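Local coordinates for protein glucose dehydrogenase (Serratia sp. FS14, PDB 7CDY) that belongs to the glucose/sorbosone dehydrogenase family, is built as a beta-propeller of antiparallel sheets and carries a bound calcium ion, at residues A[14-19]-A[321-326]; A[210-215]-A[231-236]; A[261-266]-A[290-295]; A[329-334]-A[341-346]. All blocks are in the same frame, centred on the assembly; numbering follows the deposited sequence.

Interaction 1. Residues A[14-19]-A[321-326]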
loop_
_atom_site.group_PDB
_atom_site.type_symbol
_atom_site.label_atom_id
_atom_site.label_comp_id
_atom_site.label_asym_id
_atom_site.label_seq_id
_atom_site.Cartn_x
_atom_site.Cartn_y
_atom_site.Cartn_z
ATOM N N PRO A 14 10.674 -4.102 -7.884
ATOM C CA PRO A 14 9.914 -2.849 -7.869
ATOM C C PRO A 14 8.734 -2.971 -6.921
ATOM O O PRO A 14 8.175 -4.054 -6.723
ATOM C CB PRO A 14 9.458 -2.698 -9.324
ATOM C CG PRO A 14 9.351 -4.129 -9.815
ATOM C CD PRO A 14 10.482 -4.861 -9.135
ATOM N N TRP A 15 8.367 -1.848 -6.306
ATOM C CA TRP A 15 7.378 -1.898 -5.234
ATOM C C TRP A 15 6.187 -0.993 -5.478
ATOM O O TRP A 15 5.056 -1.394 -5.213
ATOM C CB TRP A 15 8.033 -1.541 -3.888
ATOM C CG TRP A 15 7.356 -2.146 -2.675
ATOM C CD1 TRP A 15 7.626 -3.363 -2.116
ATOM C CD2 TRP A 15 6.310 -1.562 -1.891
ATOM N NE1 TRP A 15 6.815 -3.571 -1.025
ATOM C CE2 TRP A 15 6.006 -2.475 -0.855
ATOM C CE3 TRP A 15 5.622 -0.347 -1.943
ATOM C CZ2 TRP A 15 5.027 -2.212 0.115
ATOM C CZ3 TRP A 15 4.659 -0.086 -0.982
ATOM C CH2 TRP A 15 4.368 -1.016 0.035
ATOM N N SER A 16 6.408 0.209 -5.998
ATOM C CA SER A 16 5.347 1.194 -6.149
ATOM C C SER A 16 5.528 1.916 -7.470
ATOM O O SER A 16 6.649 2.104 -7.943
ATOM C CB SER A 16 5.438 2.236 -5.011
ATOM O OG SER A 16 4.437 3.250 -5.065
ATOM N N LEU A 17 4.413 2.335 -8.059
ATOM C CA LEU A 17 4.472 3.252 -9.188
ATOM C C LEU A 17 3.441 4.349 -9.014
ATOM O O LEU A 17 2.415 4.173 -8.356
ATOM C CB LEU A 17 4.305 2.550 -10.543
ATOM C CG LEU A 17 2.896 2.162 -10.967
ATOM C CD1 LEU A 17 2.203 3.260 -11.783
ATOM C CD2 LEU A 17 2.919 0.857 -11.758
ATOM N N ALA A 18 3.702 5.469 -9.681
ATOM C CA ALA A 18 2.785 6.596 -9.649
ATOM C C ALA A 18 2.903 7.394 -10.936
ATOM O O ALA A 18 4.006 7.691 -11.395
ATOM C CB ALA A 18 3.088 7.520 -8.473
ATOM N N PHE A 19 1.762 7.741 -11.515
ATOM C CA PHE A 19 1.763 8.552 -12.722
ATOM C C PHE A 19 2.015 10.019 -12.402
ATOM O O PHE A 19 1.528 10.551 -11.397
ATOM C CB PHE A 19 0.428 8.413 -13.452
ATOM C CG PHE A 19 0.381 7.241 -14.382
ATOM C CD1 PHE A 19 0.024 5.987 -13.918
ATOM C CD2 PHE A 19 0.713 7.388 -15.718
ATOM C CE1 PHE A 19 -0.011 4.903 -14.767
ATOM C CE2 PHE A 19 0.675 6.307 -16.574
ATOM C CZ PHE A 19 0.315 5.064 -16.099
ATOM N N GLU A 321 2.037 -4.425 -7.514
ATOM C CA GLU A 321 1.467 -3.084 -7.573
ATOM C C GLU A 321 0.433 -3.043 -8.683
ATOM O O GLU A 321 0.606 -3.697 -9.718
ATOM C CB GLU A 321 2.567 -2.047 -7.881
ATOM C CG GLU A 321 2.076 -0.594 -8.100
ATOM C CD GLU A 321 1.604 0.071 -6.811
ATOM O OE1 GLU A 321 0.743 -0.500 -6.111
ATOM O OE2 GLU A 321 2.086 1.181 -6.488
ATOM N N VAL A 322 -0.653 -2.302 -8.447
ATOM C CA VAL A 322 -1.714 -2.090 -9.429
ATOM C C VAL A 322 -2.124 -0.627 -9.384
ATOM O O VAL A 322 -2.484 -0.118 -8.317
ATOM C CB VAL A 322 -2.959 -2.931 -9.084
ATOM C CG1 VAL A 322 -3.974 -2.832 -10.209
ATOM C CG2 VAL A 322 -2.606 -4.386 -8.801
ATOM N N ARG A 323 -2.113 0.043 -10.536
ATOM C CA ARG A 323 -2.631 1.407 -10.607
ATOM C C ARG A 323 -3.510 1.551 -11.837
ATOM O O ARG A 323 -3.241 0.952 -12.883
ATOM C CB ARG A 323 -1.517 2.472 -10.649
ATOM C CG ARG A 323 -0.589 2.484 -9.450
ATOM C CD ARG A 323 -1.220 3.081 -8.173
ATOM N NE ARG A 323 -0.310 2.871 -7.048
ATOM C CZ ARG A 323 -0.599 3.029 -5.759
ATOM N NH1 ARG A 323 -1.806 3.430 -5.374
ATOM N NH2 ARG A 323 0.346 2.768 -4.859
ATOM N N SER A 324 -4.564 2.356 -11.711
ATOM C CA SER A 324 -5.426 2.664 -12.847
ATOM C C SER A 324 -4.868 3.900 -13.540
ATOM O O SER A 324 -4.812 4.980 -12.940
ATOM C CB SER A 324 -6.858 2.905 -12.365
ATOM O OG SER A 324 -7.761 3.067 -13.452
ATOM N N GLY A 325 -4.441 3.738 -14.793
ATOM C CA GLY A 325 -3.790 4.808 -15.519
ATOM C C GLY A 325 -4.769 5.798 -16.114
ATOM O O GLY A 325 -5.911 5.464 -16.431
ATOM N N PRO A 326 -4.332 7.049 -16.286
ATOM C CA PRO A 326 -5.214 8.052 -16.908
ATOM C C PRO A 326 -5.613 7.717 -18.336
ATOM O O PRO A 326 -6.599 8.276 -18.833
ATOM C CB PRO A 326 -4.393 9.349 -16.831
ATOM C CG PRO A 326 -2.969 8.900 -16.668
ATOM C CD PRO A 326 -3.040 7.620 -15.872
#
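Leu17 and Glu321 carry the tight half of this contact, in which two strands run nearly parallel (9° between their directions), too far apart to pair directly, and side chains bridge the gap. Glu321 places CG anti to its backbone N (chi1 175°) and then bends at chi2, turning CD toward strand 14-19. There the backbone N of Leu17 donates to Glu321 OE2 at 3.0 Å with an N-H...O angle of 161°, meeting the anti lone pair of that oxygen. Arg323 NH2 reaches the same oxygen on its syn side at 2.9 Å, in a salt bridge. OE2 is thus held by these two donors, with a weak third bond from Arg323 NE, while OE1 pairs with Lys128. A glutamate suits this buried spot because the flanking cations would balance its charge. Arg323 NE adds a weak bond to Leu17 O at 3.3 Å, and the aliphatic stem is used too: Leu17 CD1 lies 3.7 Å from Arg323 CG.

Towards solvent the grip is lighter. In one of two modelled conformers, the Phe19 ring takes Pro326 CD over its face, 3.8 Å from the centroid; Pro326 is exposed.

Ser16 OG turns to Glu64 and Val65 of strand 62-67, and Glu64 also pairs with Arg323. Strand 14-19 is hydrogen-bonded to strand 26-30 and strand 321-324 to strand 330-334, whose Leu333 touches both Leu17 and Glu321.

Interaction 2. Residues A[210-215]-A[231-236]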
loop_
_atom_site.group_PDB
_atom_site.type_symbol
_atom_site.label_atom_id
_atom_site.label_comp_id
_atom_site.label_asym_id
_atom_site.label_seq_id
_atom_site.Cartn_x
_atom_site.Cartn_y
_atom_site.Cartn_z
ATOM N N HIS A 210 -2.528 -8.677 4.347
ATOM C CA HIS A 210 -2.188 -10.089 4.417
ATOM C C HIS A 210 -2.666 -10.680 5.730
ATOM O O HIS A 210 -2.475 -10.085 6.804
ATOM C CB HIS A 210 -0.667 -10.255 4.391
ATOM C CG HIS A 210 -0.037 -9.867 3.095
ATOM N ND1 HIS A 210 0.130 -10.761 2.060
ATOM C CD2 HIS A 210 0.477 -8.690 2.665
ATOM C CE1 HIS A 210 0.710 -10.146 1.041
ATOM N NE2 HIS A 210 0.927 -8.887 1.382
ATOM N N GLY A 211 -3.272 -11.861 5.648
ATOM C CA GLY A 211 -3.372 -12.724 6.795
ATOM C C GLY A 211 -2.100 -13.503 6.966
ATOM O O GLY A 211 -1.150 -13.372 6.187
ATOM N N PRO A 212 -2.055 -14.327 8.010
ATOM C CA PRO A 212 -0.888 -15.196 8.217
ATOM C C PRO A 212 -0.952 -16.399 7.284
ATOM O O PRO A 212 -0.851 -16.227 6.065
ATOM C CB PRO A 212 -0.993 -15.572 9.706
ATOM C CG PRO A 212 -2.471 -15.531 9.993
ATOM C CD PRO A 212 -3.057 -14.449 9.085
ATOM N N ARG A 213 -1.135 -17.613 7.803
ATOM C CA ARG A 213 -1.394 -18.747 6.919
ATOM C C ARG A 213 -2.891 -18.744 6.638
ATOM O O ARG A 213 -3.696 -19.294 7.398
ATOM C CB ARG A 213 -0.919 -20.055 7.544
ATOM C CG ARG A 213 -1.167 -21.277 6.671
ATOM C CD ARG A 213 -0.404 -22.474 7.207
ATOM N NE ARG A 213 -0.879 -23.726 6.630
ATOM C CZ ARG A 213 -0.393 -24.917 6.958
ATOM N NH1 ARG A 213 -0.879 -26.013 6.391
ATOM N NH2 ARG A 213 0.580 -25.011 7.856
ATOM N N GLY A 214 -3.271 -18.088 5.545
ATOM C CA GLY A 214 -4.661 -17.843 5.244
ATOM C C GLY A 214 -5.167 -16.535 5.831
ATOM O O GLY A 214 -4.539 -15.897 6.684
ATOM N N GLY A 215 -6.338 -16.134 5.346
ATOM C CA GLY A 215 -7.068 -15.030 5.939
ATOM C C GLY A 215 -6.731 -13.634 5.455
ATOM O O GLY A 215 -6.914 -12.673 6.216
ATOM N N LEU A 231 -6.518 -10.766 17.706
ATOM C CA LEU A 231 -7.594 -11.424 18.451
ATOM C C LEU A 231 -8.596 -12.091 17.524
ATOM O O LEU A 231 -9.190 -13.121 17.881
ATOM C CB LEU A 231 -8.338 -10.386 19.277
ATOM C CG LEU A 231 -7.503 -9.534 20.230
ATOM C CD1 LEU A 231 -8.379 -8.512 20.975
ATOM C CD2 LEU A 231 -6.753 -10.427 21.204
ATOM N N ALA A 232 -8.819 -11.517 16.348
ATOM C CA ALA A 232 -9.706 -12.081 15.344
ATOM C C ALA A 232 -8.919 -12.269 14.057
ATOM O O ALA A 232 -8.156 -11.377 13.658
ATOM C CB ALA A 232 -10.887 -11.150 15.093
ATOM N N THR A 233 -9.073 -13.437 13.430
ATOM C CA THR A 233 -8.399 -13.702 12.163
ATOM C C THR A 233 -9.079 -14.864 11.457
ATOM O O THR A 233 -9.663 -15.742 12.103
ATOM C CB THR A 233 -6.908 -13.998 12.370
ATOM O OG1 THR A 233 -6.287 -14.194 11.094
ATOM C CG2 THR A 233 -6.700 -15.240 13.212
ATOM N N TYR A 234 -9.027 -14.841 10.126
ATOM C CA TYR A 234 -9.427 -15.972 9.298
ATOM C C TYR A 234 -8.261 -16.888 8.946
ATOM O O TYR A 234 -8.466 -17.877 8.230
ATOM C CB TYR A 234 -10.148 -15.482 8.024
ATOM C CG TYR A 234 -11.576 -15.094 8.291
ATOM C CD1 TYR A 234 -12.555 -16.068 8.467
ATOM C CD2 TYR A 234 -11.936 -13.766 8.437
ATOM C CE1 TYR A 234 -13.864 -15.723 8.738
ATOM C CE2 TYR A 234 -13.250 -13.409 8.721
ATOM C CZ TYR A 234 -14.202 -14.404 8.882
ATOM O OH TYR A 234 -15.513 -14.091 9.168
ATOM N N GLY A 235 -7.059 -16.620 9.450
ATOM C CA GLY A 235 -5.907 -17.453 9.202
ATOM C C GLY A 235 -5.465 -18.208 10.448
ATOM O O GLY A 235 -6.034 -18.087 11.534
ATOM N N ILE A 236 -4.421 -19.013 10.256
ATOM C CA ILE A 236 -3.752 -19.741 11.327
ATOM C C ILE A 236 -2.265 -19.406 11.259
ATOM O O ILE A 236 -1.823 -18.688 10.370
ATOM C CB ILE A 236 -4.004 -21.266 11.265
ATOM C CG1 ILE A 236 -3.460 -21.863 9.959
ATOM C CG2 ILE A 236 -5.485 -21.543 11.424
ATOM C CD1 ILE A 236 -3.678 -23.371 9.799
HETATM O O HOH W 1 -8.313 -12.497 8.568
#
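Arg213 and Ile236 pair as an isolated antiparallel bridge of the hydrogen-bonded kind, at the outer end of this meeting of two loops. Arg213 N donates to Ile236 O at 2.9 Å, nearly in line with the carbonyl, and Ile236 N returns the bond to Arg213 O at 3.0 Å, coming from above that carbonyl's plane.

The Arg213 side chain can be followed outward. Its CB sits 3.3 Å from Ile236 O and 3.9 Å from Ile236 CG1. With CG anti to the backbone N (chi1 180°) and the chain extended as far as NE, CG and CD then run past the same CG1, the two side chains lying side by side and pointing the same way. At the tip Ile236 CD1 lies loosely over one face of the guanidinium, and NH2 is hydrogen-bonded to Tyr238 O. A long chain with an apolar stem and a charged end suits this solvent-exposed border.

Further in, the backbones close up and glycine takes over. Gly214 and Gly215 have positive phi (90° and 87°), where a CB would press on the preceding carbonyl oxygen, and Gly235 CA lies only 3.3 Å from Gly214 O. A water links Gly215 O to Tyr234 N. Beside them Thr233 OG1 accepts from Gly235 N at 3.0 Å, forming an ST turn.

One loop leads into strand 216-219 of a propeller sheet and the other lies in the long connection from it to strand 259-261, close to the calcium site of Glu217 and Tyr227; the side chain of Thr233 is about 6 Å from the metal.

Interaction 3. Residues A[261-266]-A[290-295]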
loop_
_atom_site.group_PDB
_atom_site.type_symbol
_atom_site.label_atom_id
_atom_site.label_comp_id
_atom_site.label_asym_id
_atom_site.label_seq_id
_atom_site.Cartn_x
_atom_site.Cartn_y
_atom_site.Cartn_z
ATOM N N TRP A 261 -10.239 -14.019 2.267
ATOM C CA TRP A 261 -9.766 -15.182 1.525
ATOM C C TRP A 261 -9.196 -16.177 2.523
ATOM O O TRP A 261 -8.113 -15.960 3.078
ATOM C CB TRP A 261 -8.670 -14.774 0.546
ATOM C CG TRP A 261 -9.100 -14.010 -0.666
ATOM C CD1 TRP A 261 -9.249 -14.503 -1.935
ATOM C CD2 TRP A 261 -9.384 -12.605 -0.745
ATOM N NE1 TRP A 261 -9.620 -13.498 -2.787
ATOM C CE2 TRP A 261 -9.708 -12.323 -2.087
ATOM C CE3 TRP A 261 -9.390 -11.555 0.182
ATOM C CZ2 TRP A 261 -10.042 -11.039 -2.519
ATOM C CZ3 TRP A 261 -9.732 -10.281 -0.253
ATOM C CH2 TRP A 261 -10.048 -10.036 -1.590
ATOM N N ARG A 262 -9.900 -17.291 2.727
ATOM C CA ARG A 262 -9.386 -18.305 3.640
ATOM C C ARG A 262 -8.067 -18.897 3.156
ATOM O O ARG A 262 -7.204 -19.238 3.972
ATOM C CB ARG A 262 -10.438 -19.387 3.874
ATOM C CG ARG A 262 -11.583 -18.884 4.729
ATOM C CD ARG A 262 -12.629 -19.980 4.935
ATOM N NE ARG A 262 -13.724 -19.550 5.801
ATOM C CZ ARG A 262 -13.647 -19.521 7.127
ATOM N NH1 ARG A 262 -14.695 -19.128 7.834
ATOM N NH2 ARG A 262 -12.526 -19.883 7.742
ATOM N N VAL A 263 -7.868 -18.994 1.845
ATOM C CA VAL A 263 -6.570 -19.337 1.278
ATOM C C VAL A 263 -5.968 -18.050 0.725
ATOM O O VAL A 263 -6.570 -17.398 -0.137
ATOM C CB VAL A 263 -6.696 -20.424 0.194
ATOM C CG1 VAL A 263 -5.315 -20.803 -0.347
ATOM C CG2 VAL A 263 -7.422 -21.663 0.758
ATOM N N SER A 264 -4.816 -17.655 1.254
ATOM C CA SER A 264 -4.254 -16.328 0.942
ATOM C C SER A 264 -3.697 -16.230 -0.468
ATOM O O SER A 264 -2.765 -16.964 -0.808
ATOM C CB SER A 264 -3.133 -15.985 1.901
ATOM O OG SER A 264 -3.602 -15.863 3.226
ATOM N N PRO A 265 -4.188 -15.311 -1.301
ATOM C CA PRO A 265 -3.486 -15.035 -2.564
ATOM C C PRO A 265 -2.209 -14.235 -2.378
ATOM O O PRO A 265 -1.367 -14.236 -3.291
ATOM C CB PRO A 265 -4.516 -14.239 -3.382
ATOM C CG PRO A 265 -5.844 -14.428 -2.667
ATOM C CD PRO A 265 -5.464 -14.578 -1.220
ATOM N N GLY A 266 -2.043 -13.559 -1.232
ATOM C CA GLY A 266 -0.946 -12.635 -1.030
ATOM C C GLY A 266 -1.272 -11.270 -1.603
ATOM O O GLY A 266 -0.572 -10.794 -2.499
ATOM N N LEU A 290 0.556 -11.866 -4.899
ATOM C CA LEU A 290 1.959 -12.269 -4.909
ATOM C C LEU A 290 2.103 -13.788 -4.933
ATOM O O LEU A 290 2.671 -14.354 -5.874
ATOM C CB LEU A 290 2.691 -11.677 -3.698
ATOM C CG LEU A 290 2.820 -10.157 -3.666
ATOM C CD1 LEU A 290 3.201 -9.690 -2.254
ATOM C CD2 LEU A 290 3.848 -9.671 -4.665
ATOM N N ALA A 291 1.578 -14.468 -3.915
ATOM C CA ALA A 291 1.785 -15.908 -3.802
ATOM C C ALA A 291 1.086 -16.659 -4.926
ATOM O O ALA A 291 1.639 -17.632 -5.460
ATOM C CB ALA A 291 1.304 -16.400 -2.438
ATOM N N GLN A 292 -0.115 -16.230 -5.312
ATOM C CA GLN A 292 -0.849 -16.905 -6.377
ATOM C C GLN A 292 -0.533 -16.362 -7.767
ATOM O O GLN A 292 -1.071 -16.878 -8.753
ATOM C CB GLN A 292 -2.359 -16.915 -6.094
ATOM C CG GLN A 292 -2.739 -17.948 -5.042
ATOM C CD GLN A 292 -4.193 -17.882 -4.629
ATOM O OE1 GLN A 292 -5.008 -17.235 -5.285
ATOM N NE2 GLN A 292 -4.526 -18.542 -3.521
ATOM N N LYS A 293 0.331 -15.355 -7.874
ATOM C CA LYS A 293 0.892 -14.902 -9.153
ATOM C C LYS A 293 -0.209 -14.562 -10.159
ATOM O O LYS A 293 -0.301 -15.129 -11.251
ATOM C CB LYS A 293 1.885 -15.924 -9.725
ATOM C CG LYS A 293 3.044 -16.220 -8.804
ATOM C CD LYS A 293 3.970 -17.287 -9.375
ATOM C CE LYS A 293 5.110 -17.584 -8.415
ATOM N NZ LYS A 293 6.061 -18.576 -8.987
ATOM N N ALA A 294 -1.068 -13.626 -9.771
ATOM C CA ALA A 294 -2.250 -13.327 -10.567
ATOM C C ALA A 294 -2.767 -11.936 -10.235
ATOM O O ALA A 294 -2.274 -11.258 -9.327
ATOM C CB ALA A 294 -3.344 -14.381 -10.357
ATOM N N LEU A 295 -3.772 -11.522 -10.994
ATOM C CA LEU A 295 -4.491 -10.281 -10.765
ATOM C C LEU A 295 -5.937 -10.620 -10.441
ATOM O O LEU A 295 -6.578 -11.378 -11.176
ATOM C CB LEU A 295 -4.419 -9.412 -12.017
ATOM C CG LEU A 295 -5.137 -8.062 -11.967
ATOM C CD1 LEU A 295 -4.483 -7.131 -10.941
ATOM C CD2 LEU A 295 -5.120 -7.428 -13.352
HETATM O O HOH W 2 -7.244 -17.878 -2.787
HETATM O O HOH W 3 -2.177 -19.691 -1.985
#
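The loop that carries the chain from one propeller sheet to the next, from strand 259-261 to strand 267-273, here grips a hairpin turn through Pro265 and Gln292. Gln292 N donates to Pro265 O at 3.1 Å, and Leu290 N to Gly266 O at 2.9 Å in an almost straight bond (176°). Gly266 suits its place: at phi 84° a CB would be jammed against the preceding carbonyl oxygen and would also run into Ala291 N.

The turn gripped in this way joins strands 284-289 and 294-301. Lys293 N bonds back to Leu290 O, and Lys293 and Ala294 both face Ala289, forming a G1 beta bulge. Lys293 takes the left-handed backbone conformation, and its CB points away from the loop.

Gln292 has CG anti to its carbonyl carbon (chi1 -76°), and the extended chain lays its amide alongside CA and CB of Pro265, with OE1 3.6 Å from Pro265 CB. That oxygen is bound by Arg310. The NE2 end works through solvent: one water connects it to Val263 O, another to Ser264 O, while Val263 CG1 touches Gln292 NE2 at 4.0 Å. Ser264 OG turns the other way, to Asp216, which also receives Gly266 N.

Interaction 4. Residues A[329-334]-A[341-346]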
loop_
_atom_site.group_PDB
_atom_site.type_symbol
_atom_site.label_atom_id
_atom_site.label_comp_id
_atom_site.label_asym_id
_atom_site.label_seq_id
_atom_site.Cartn_x
_atom_site.Cartn_y
_atom_site.Cartn_z
ATOM N N TYR A 329 -5.820 2.165 -19.051
ATOM C CA TYR A 329 -5.216 0.856 -18.847
ATOM C C TYR A 329 -4.820 0.681 -17.385
ATOM O O TYR A 329 -4.676 1.651 -16.639
ATOM C CB TYR A 329 -3.968 0.690 -19.719
ATOM C CG TYR A 329 -4.243 0.515 -21.194
ATOM C CD1 TYR A 329 -4.349 1.618 -22.034
ATOM C CD2 TYR A 329 -4.393 -0.749 -21.745
ATOM C CE1 TYR A 329 -4.590 1.462 -23.387
ATOM C CE2 TYR A 329 -4.638 -0.915 -23.097
ATOM C CZ TYR A 329 -4.739 0.195 -23.907
ATOM O OH TYR A 329 -4.983 0.027 -25.254
ATOM N N LEU A 330 -4.648 -0.574 -16.983
ATOM C CA LEU A 330 -4.047 -0.873 -15.690
ATOM C C LEU A 330 -2.544 -1.002 -15.859
ATOM O O LEU A 330 -2.059 -1.472 -16.889
ATOM C CB LEU A 330 -4.595 -2.181 -15.121
ATOM C CG LEU A 330 -6.068 -2.215 -14.737
ATOM C CD1 LEU A 330 -6.443 -3.616 -14.301
ATOM C CD2 LEU A 330 -6.349 -1.222 -13.622
ATOM N N TYR A 331 -1.807 -0.586 -14.833
ATOM C CA TYR A 331 -0.356 -0.671 -14.814
ATOM C C TYR A 331 0.073 -1.483 -13.598
ATOM O O TYR A 331 -0.361 -1.201 -12.474
ATOM C CB TYR A 331 0.271 0.730 -14.804
ATOM C CG TYR A 331 0.156 1.427 -16.145
ATOM C CD1 TYR A 331 -1.051 1.977 -16.564
ATOM C CD2 TYR A 331 1.243 1.503 -16.999
ATOM C CE1 TYR A 331 -1.160 2.599 -17.806
ATOM C CE2 TYR A 331 1.145 2.126 -18.231
ATOM C CZ TYR A 331 -0.055 2.667 -18.627
ATOM O OH TYR A 331 -0.139 3.285 -19.861
ATOM N N LEU A 332 0.903 -2.500 -13.825
ATOM C CA LEU A 332 1.325 -3.424 -12.785
ATOM C C LEU A 332 2.839 -3.447 -12.677
ATOM O O LEU A 332 3.551 -3.185 -13.657
ATOM C CB LEU A 332 0.883 -4.865 -13.101
ATOM C CG LEU A 332 -0.564 -5.141 -13.507
ATOM C CD1 LEU A 332 -0.811 -6.645 -13.602
ATOM C CD2 LEU A 332 -1.559 -4.494 -12.577
ATOM N N LEU A 333 3.330 -3.790 -11.480
ATOM C CA LEU A 333 4.727 -4.148 -11.271
ATOM C C LEU A 333 4.806 -5.582 -10.783
ATOM O O LEU A 333 3.950 -6.026 -10.009
ATOM C CB LEU A 333 5.391 -3.268 -10.209
ATOM C CG LEU A 333 5.440 -1.770 -10.516
ATOM C CD1 LEU A 333 5.907 -0.960 -9.297
ATOM C CD2 LEU A 333 6.318 -1.487 -11.723
ATOM N N THR A 334 5.829 -6.306 -11.226
ATOM C CA THR A 334 6.036 -7.685 -10.796
ATOM C C THR A 334 7.196 -7.766 -9.816
ATOM O O THR A 334 8.216 -7.092 -9.988
ATOM C CB THR A 334 6.235 -8.658 -11.969
ATOM O OG1 THR A 334 7.528 -8.460 -12.561
ATOM C CG2 THR A 334 5.163 -8.457 -13.012
ATOM N N LEU A 341 7.385 -3.803 -15.600
ATOM C CA LEU A 341 6.250 -2.895 -15.671
ATOM C C LEU A 341 5.346 -3.393 -16.793
ATOM O O LEU A 341 5.799 -3.539 -17.936
ATOM C CB LEU A 341 6.737 -1.477 -15.982
ATOM C CG LEU A 341 5.675 -0.416 -16.278
ATOM C CD1 LEU A 341 4.849 -0.098 -15.037
ATOM C CD2 LEU A 341 6.359 0.846 -16.814
ATOM N N LEU A 342 4.083 -3.666 -16.471
ATOM C CA LEU A 342 3.123 -4.215 -17.423
ATOM C C LEU A 342 1.957 -3.262 -17.621
ATOM O O LEU A 342 1.469 -2.646 -16.665
ATOM C CB LEU A 342 2.544 -5.539 -16.916
ATOM C CG LEU A 342 3.547 -6.629 -16.552
ATOM C CD1 LEU A 342 2.819 -7.848 -16.003
ATOM C CD2 LEU A 342 4.415 -7.005 -17.750
ATOM N N LYS A 343 1.480 -3.180 -18.856
ATOM C CA LYS A 343 0.285 -2.426 -19.209
ATOM C C LYS A 343 -0.791 -3.431 -19.609
ATOM O O LYS A 343 -0.578 -4.248 -20.516
ATOM C CB LYS A 343 0.608 -1.480 -20.364
ATOM C CG LYS A 343 -0.533 -0.610 -20.833
ATOM C CD LYS A 343 -0.041 0.262 -21.983
ATOM C CE LYS A 343 -1.172 0.793 -22.831
ATOM N NZ LYS A 343 -0.667 1.621 -23.964
ATOM N N VAL A 344 -1.907 -3.363 -18.912
ATOM C CA VAL A 344 -2.950 -4.411 -19.040
ATOM C C VAL A 344 -4.293 -3.809 -19.411
ATOM O O VAL A 344 -4.698 -2.856 -18.832
ATOM C CB VAL A 344 -3.070 -5.212 -17.733
ATOM C CG1 VAL A 344 -4.124 -6.284 -17.875
ATOM C CG2 VAL A 344 -1.748 -5.837 -17.333
ATOM N N GLY A 345 -4.926 -4.421 -20.407
ATOM C CA GLY A 345 -6.233 -3.978 -20.907
ATOM C C GLY A 345 -7.206 -5.138 -21.011
ATOM O O GLY A 345 -6.812 -6.244 -21.015
ATOM N N ALA A 346 -8.466 -4.819 -21.129
ATOM C CA ALA A 346 -9.508 -5.861 -21.180
ATOM C C ALA A 346 -9.519 -6.646 -22.488
ATOM O O ALA A 346 -9.842 -7.796 -22.371
ATOM C CB ALA A 346 -10.845 -5.295 -20.802
#
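Leu341 packs against Leu333 across a non-hydrogen-bonded pair, its CD1 3.9 Å from Leu333 CD2; both leucines belong to the face that also bears Tyr331 and Lys343.

Leu342 follows on the other face, in a hydrogen-bonded pair with Leu332. Its N donates to Leu332 O and its O accepts from Leu332 N, both at 2.9 Å, and its CD1 meets Thr334 CG2 at 3.8 Å.

Lys343 faces Tyr331, yet its tip serves Tyr329. CG lies anti to the backbone N (chi1 -179°) and the chain is extended from there, which carries CE over the centre of the Tyr329 ring, 3.4 Å from the centroid. NZ follows over the same face, 4.3 Å from the Tyr329 centroid, a cation-pi contact. On its way the chain runs beside Tyr331, whose OH is 3.7 Å from Lys343 CD and is hydrogen-bonded to Asp327. A lysine serves well here, offering methylenes to two rings and its charge to the outer one.

Val344 returns to the face of Leu330, Leu332 and Leu342, exchanging two backbone bonds with Leu330 and setting CG2 3.9 Å from Leu332 CD1. At Gly345 the bare CA passes close to the Tyr329 ring, which would crowd a CB.

The whole is a twisted antiparallel beta hairpin. Beyond it, strand 339-345 pairs with the N-terminal strand 3-19, consistent with the ring closure of beta-propellers, in which both chain ends share one sheet.

How the interactions relate
Interactions 1 and 4 hold the same sheet: strand 319-324 bonds to strand 330-334 through Arg323 O with Tyr331 N, and Phe19 packs edge-to-face on Tyr331. Both are largely buried, but interaction 4 is a regular backbone ladder clothed in leucines, whereas interaction 1 spans a wider gap with a carboxylate and a guanidinium. Interaction 2 joins two loops of one sheet near the calcium, and interaction 3 ties the loop leading out of that sheet to a hairpin turn of the next; both rely on glycines, a few backbone bonds and bridging waters, with exposed margins. Gly215 N with Trp261 O connects these two. Leu295 touches Val322, Leu330 and Leu332, packing the sheet of strand 294-301 against the closing sheet.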